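Local coordinates for chitin-binding domain 3 protein (Micromonospora aurantiaca ATCC 27029, PDB 5OPF) that is a copper-dependent lytic polysaccharide monooxygenase that probably cleaves crystalline polysaccharides such as cellulose by oxidation, at residues R74-S77 with G78-A82; I64-G67 with Q68-S71. One frame throughout, in Å; residues are numbered along the deposited sequence.

Contact 2 comes first along the chain: just after the helix at 60-63, residues 64-71 turn back on themselves in a type II beta turn that opens at Pro65. Its second half carries Cys70, whose disulfide to Cys188 ties this loop to the long strand 183-192. Contact 1 follows in series, residues 74-82 winding through the short helix 75-78 and a type I turn toward strand 92-93. Neither nests in the other, yet they touch: Ser71 CB lies 3.3 Å from Tyr80 O, and Ser71 OG accepts a hydrogen bond from Arg74 N. Both lie in the chain between helix 60-63 and strand 92-93.

Contact 1 (R74-S77 with G78-A82); sequences RTQS and GRYNA
Arg74 runs across the amide of Asn81 at about a right angle, with Asn81 OD1 against both CB and CG of the arginine, 3.2 Å from CG. This contact is made by the aliphatic part of Arg74, not by its charged end. Thr75 lies alongside Tyr80, with its methyl CG2 4.0 Å from ring atom CD2; the anti placement of OG1 relative to the backbone N (chi1 -165°) leaves that methyl on the tyrosine side, while OG1 bonds to Phe52 O. Gly78 N donates to Thr75 O at 3.2 Å, from above the carbonyl plane, and weakly to Arg74 O. Water 1 lies 2.7 Å from Thr75 O and accepts from Tyr80 N. Gln76 O accepts a hydrogen bond from Arg79 N, also from above the carbonyl plane, with an N-H...O angle of 154°. The Gln76 side chain, about 10 Å from the copper, divides its work: NE2 donates to Gly50 O and Phe52 O, whereas OE1 accepts from water 2, 2.7 Å away. That water also accepts from Arg79 NH1 and donates to Tyr80 OH, itself bonded to Asn47 O. Arg79 CG lies 3.7 Å above the Tyr80 ring plane, offset toward the rim. After Ser77, Gly78 has angles at which a side chain would jam against Ser77 O, which calls for glycine. Backbone bonds and bridging waters thus knit this short helical turn to the following chain.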
loop_
_atom_site.group_PDB
_atom_site.type_symbol
_atom_site.label_atom_id
_atom_site.label_comp_id
_atom_site.label_asym_id
_atom_site.label_seq_id
_atom_site.Cartn_x
_atom_site.Cartn_y
_atom_site.Cartn_z
ATOM N N ARG A 74 -11.988 0.278 -5.288
ATOM C CA ARG A 74 -12.951 1.253 -4.783
ATOM C C ARG A 74 -13.736 0.683 -3.605
ATOM O O ARG A 74 -14.940 0.894 -3.465
ATOM C CB ARG A 74 -13.862 1.786 -5.893
ATOM C CG ARG A 74 -13.053 2.403 -7.026
ATOM C CD ARG A 74 -13.909 3.133 -8.050
ATOM N NE ARG A 74 -13.082 3.507 -9.185
ATOM C CZ ARG A 74 -13.371 3.285 -10.461
ATOM N NH1 ARG A 74 -14.533 2.758 -10.817
ATOM N NH2 ARG A 74 -12.476 3.586 -11.388
ATOM N N THR A 75 -13.017 -0.002 -2.723
ATOM C CA THR A 75 -13.623 -0.631 -1.564
ATOM C C THR A 75 -14.273 0.399 -0.639
ATOM O O THR A 75 -13.956 1.591 -0.649
ATOM C CB THR A 75 -12.589 -1.476 -0.816
ATOM O OG1 THR A 75 -13.282 -2.345 0.080
ATOM C CG2 THR A 75 -11.556 -0.620 -0.047
ATOM N N GLN A 76 -15.215 -0.094 0.162
ATOM C CA GLN A 76 -15.850 0.687 1.217
ATOM C C GLN A 76 -16.427 1.991 0.687
ATOM O O GLN A 76 -16.128 3.089 1.169
ATOM C CB GLN A 76 -14.893 0.908 2.367
ATOM C CG GLN A 76 -14.547 -0.404 3.016
ATOM C CD GLN A 76 -13.559 -0.235 4.110
ATOM O OE1 GLN A 76 -13.702 0.658 4.947
ATOM N NE2 GLN A 76 -12.525 -1.072 4.118
ATOM N N SER A 77 -17.270 1.845 -0.327
ATOM C CA SER A 77 -18.041 2.947 -0.873
ATOM C C SER A 77 -17.149 4.064 -1.380
ATOM O O SER A 77 -17.534 5.233 -1.356
ATOM C CB SER A 77 -19.058 3.480 0.137
ATOM O OG SER A 77 -19.936 2.450 0.553
ATOM N N GLY A 78 -15.956 3.716 -1.841
ATOM C CA GLY A 78 -15.085 4.685 -2.475
ATOM C C GLY A 78 -14.210 5.498 -1.546
ATOM O O GLY A 78 -13.598 6.469 -1.996
ATOM N N ARG A 79 -14.093 5.107 -0.274
ATOM C CA ARG A 79 -13.322 5.878 0.694
ATOM C C ARG A 79 -11.912 6.190 0.203
ATOM O O ARG A 79 -11.388 7.281 0.468
ATOM C CB ARG A 79 -13.270 5.118 2.022
ATOM C CG ARG A 79 -12.317 5.707 3.051
ATOM C CD ARG A 79 -12.487 5.070 4.408
ATOM N NE ARG A 79 -13.694 5.593 5.042
ATOM C CZ ARG A 79 -14.137 5.256 6.249
ATOM N NH1 ARG A 79 -13.493 4.352 6.975
ATOM N NH2 ARG A 79 -15.235 5.830 6.728
ATOM N N TYR A 80 -11.272 5.231 -0.469
ATOM C CA TYR A 80 -9.868 5.326 -0.859
ATOM C C TYR A 80 -9.668 5.637 -2.347
ATOM O O TYR A 80 -8.539 5.512 -2.848
ATOM C CB TYR A 80 -9.127 4.029 -0.473
ATOM C CG TYR A 80 -9.243 3.678 0.999
ATOM C CD1 TYR A 80 -8.360 4.198 1.938
ATOM C CD2 TYR A 80 -10.233 2.823 1.448
ATOM C CE1 TYR A 80 -8.469 3.888 3.285
ATOM C CE2 TYR A 80 -10.353 2.495 2.789
ATOM C CZ TYR A 80 -9.469 3.038 3.708
ATOM O OH TYR A 80 -9.597 2.708 5.043
ATOM N N ASN A 81 -10.714 6.087 -3.049
ATOM C CA ASN A 81 -10.630 6.278 -4.497
ATOM C C ASN A 81 -9.522 7.241 -4.903
ATOM O O ASN A 81 -8.929 7.083 -5.977
ATOM C CB ASN A 81 -11.963 6.791 -5.037
ATOM C CG ASN A 81 -13.037 5.723 -5.080
ATOM O OD1 ASN A 81 -12.827 4.592 -4.659
ATOM N ND2 ASN A 81 -14.203 6.091 -5.592
ATOM N N ALA A 82 -9.265 8.277 -4.101
ATOM C CA ALA A 82 -8.245 9.256 -4.469
ATOM C C ALA A 82 -6.837 8.671 -4.483
ATOM O O ALA A 82 -5.925 9.295 -5.048
ATOM C CB ALA A 82 -8.301 10.465 -3.543
HETATM O O HOH W 1 -11.986 2.959 -1.962
HETATM O O HOH W 2 -11.916 2.059 6.374
#

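Contact 2 (I64-G67 with Q68-S71); sequences IPDG and QLCS
A local turn contact, in which the side chain of Gln68 folds back over the Pro65 ring, shapes the loop that leaves helix 60-63 and leads toward helix 75-78. The type II beta turn from Pro65 to Gln68 is closed by Gln68 N donating to Pro65 O at 3.0 Å, the donor tilted 29° from the carbonyl plane. Gly67 occupies the turn's third position with phi 83°, where a side chain would press on the preceding carbonyl oxygen. From Gln68, CG stands beside the backbone N (chi1 -59°) and the chain then runs extended, which carries the amide obliquely across the pyrrolidine ring. There Gln68 OE1 meets Pro65 CB at 3.6 Å, and Gln68 NE2 reaches Pro65 CD at 3.7 Å. Water 3 donates to Gln68 OE1 and to Asp66 O, 2.8 Å from the latter, linking the amide to the turn's backbone. Shortening Gln68 to an alanine is likely to uncover this side of the proline ring and leave water 3 bound by the Asp66 carbonyl without its second acceptor.

Ile64 and Leu69, both buried, supply the apolar part of the contact. Ile64 CG2 rests 3.6 Å from Leu69 CA. The same methyl, Ile64 CG2, lies 4.0 Å from Leu69 CG, the closest approach of the two side chains. Leu69 CD1 packs against the turn's backbone, 3.5 Å from Pro65 O. Further out, Asp66 turns away and its OD1 accepts from Trp131 N, while Cys70 is linked to Cys188. The turn therefore joins two chemistries: a water-bridged amide lies against the proline ring, and apolar side chains meet where Ile64 approaches Leu69.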
loop_
_atom_site.group_PDB
_atom_site.type_symbol
_atom_site.label_atom_id
_atom_site.label_comp_id
_atom_site.label_asym_id
_atom_site.label_seq_id
_atom_site.Cartn_x
_atom_site.Cartn_y
_atom_site.Cartn_z
ATOM N N ILE A 64 -10.500 -6.644 -8.424
ATOM C CA ILE A 64 -9.821 -5.350 -8.461
ATOM C C ILE A 64 -9.455 -4.997 -9.896
ATOM O O ILE A 64 -8.415 -5.452 -10.399
ATOM C CB ILE A 64 -8.601 -5.364 -7.539
ATOM C CG1 ILE A 64 -9.097 -5.549 -6.103
ATOM C CG2 ILE A 64 -7.785 -4.077 -7.691
ATOM C CD1 ILE A 64 -8.005 -5.758 -5.143
ATOM N N PRO A 65 -10.271 -4.217 -10.593
ATOM C CA PRO A 65 -9.937 -3.861 -11.978
ATOM C C PRO A 65 -8.671 -3.024 -12.074
ATOM O O PRO A 65 -8.309 -2.284 -11.159
ATOM C CB PRO A 65 -11.151 -3.047 -12.433
ATOM C CG PRO A 65 -12.272 -3.482 -11.552
ATOM C CD PRO A 65 -11.622 -3.757 -10.226
ATOM N N ASP A 66 -8.025 -3.113 -13.235
ATOM C CA ASP A 66 -6.900 -2.241 -13.531
ATOM C C ASP A 66 -7.306 -0.789 -13.304
ATOM O O ASP A 66 -8.425 -0.378 -13.625
ATOM C CB ASP A 66 -6.444 -2.418 -14.989
ATOM C CG ASP A 66 -5.651 -3.699 -15.229
ATOM O OD1 ASP A 66 -5.289 -4.401 -14.260
ATOM O OD2 ASP A 66 -5.384 -3.982 -16.419
ATOM N N GLY A 67 -6.375 -0.007 -12.768
ATOM C CA GLY A 67 -6.627 1.380 -12.435
ATOM C C GLY A 67 -7.293 1.599 -11.094
ATOM O O GLY A 67 -7.491 2.759 -10.701
ATOM N N GLN A 68 -7.651 0.524 -10.390
ATOM C CA GLN A 68 -8.275 0.586 -9.072
ATOM C C GLN A 68 -7.474 -0.201 -8.042
ATOM O O GLN A 68 -7.983 -0.503 -6.962
ATOM C CB GLN A 68 -9.710 0.066 -9.123
ATOM C CG GLN A 68 -10.597 0.834 -10.077
ATOM C CD GLN A 68 -11.934 0.189 -10.305
ATOM O OE1 GLN A 68 -12.454 0.197 -11.440
ATOM N NE2 GLN A 68 -12.513 -0.348 -9.265
ATOM N N LEU A 69 -6.219 -0.537 -8.341
ATOM C CA LEU A 69 -5.441 -1.343 -7.398
ATOM C C LEU A 69 -5.235 -0.615 -6.072
ATOM O O LEU A 69 -5.380 -1.209 -4.998
ATOM C CB LEU A 69 -4.097 -1.763 -8.005
ATOM C CG LEU A 69 -4.160 -3.002 -8.908
ATOM C CD1 LEU A 69 -4.944 -2.756 -10.185
ATOM C CD2 LEU A 69 -2.777 -3.508 -9.224
ATOM N N CYS A 70 -4.890 0.674 -6.127
ATOM C CA CYS A 70 -4.498 1.379 -4.909
ATOM C C CYS A 70 -5.673 1.723 -3.995
ATOM O O CYS A 70 -5.450 2.035 -2.815
ATOM C CB CYS A 70 -3.680 2.621 -5.254
ATOM S SG CYS A 70 -2.163 2.257 -6.180
ATOM N N SER A 71 -6.903 1.682 -4.510
ATOM C CA SER A 71 -8.103 1.847 -3.701
ATOM C C SER A 71 -8.745 0.519 -3.329
ATOM O O SER A 71 -9.852 0.513 -2.778
ATOM C CB SER A 71 -9.129 2.686 -4.442
ATOM O OG SER A 71 -9.653 1.961 -5.530
HETATM O O HOH W 3 -10.653 1.323 -13.662
#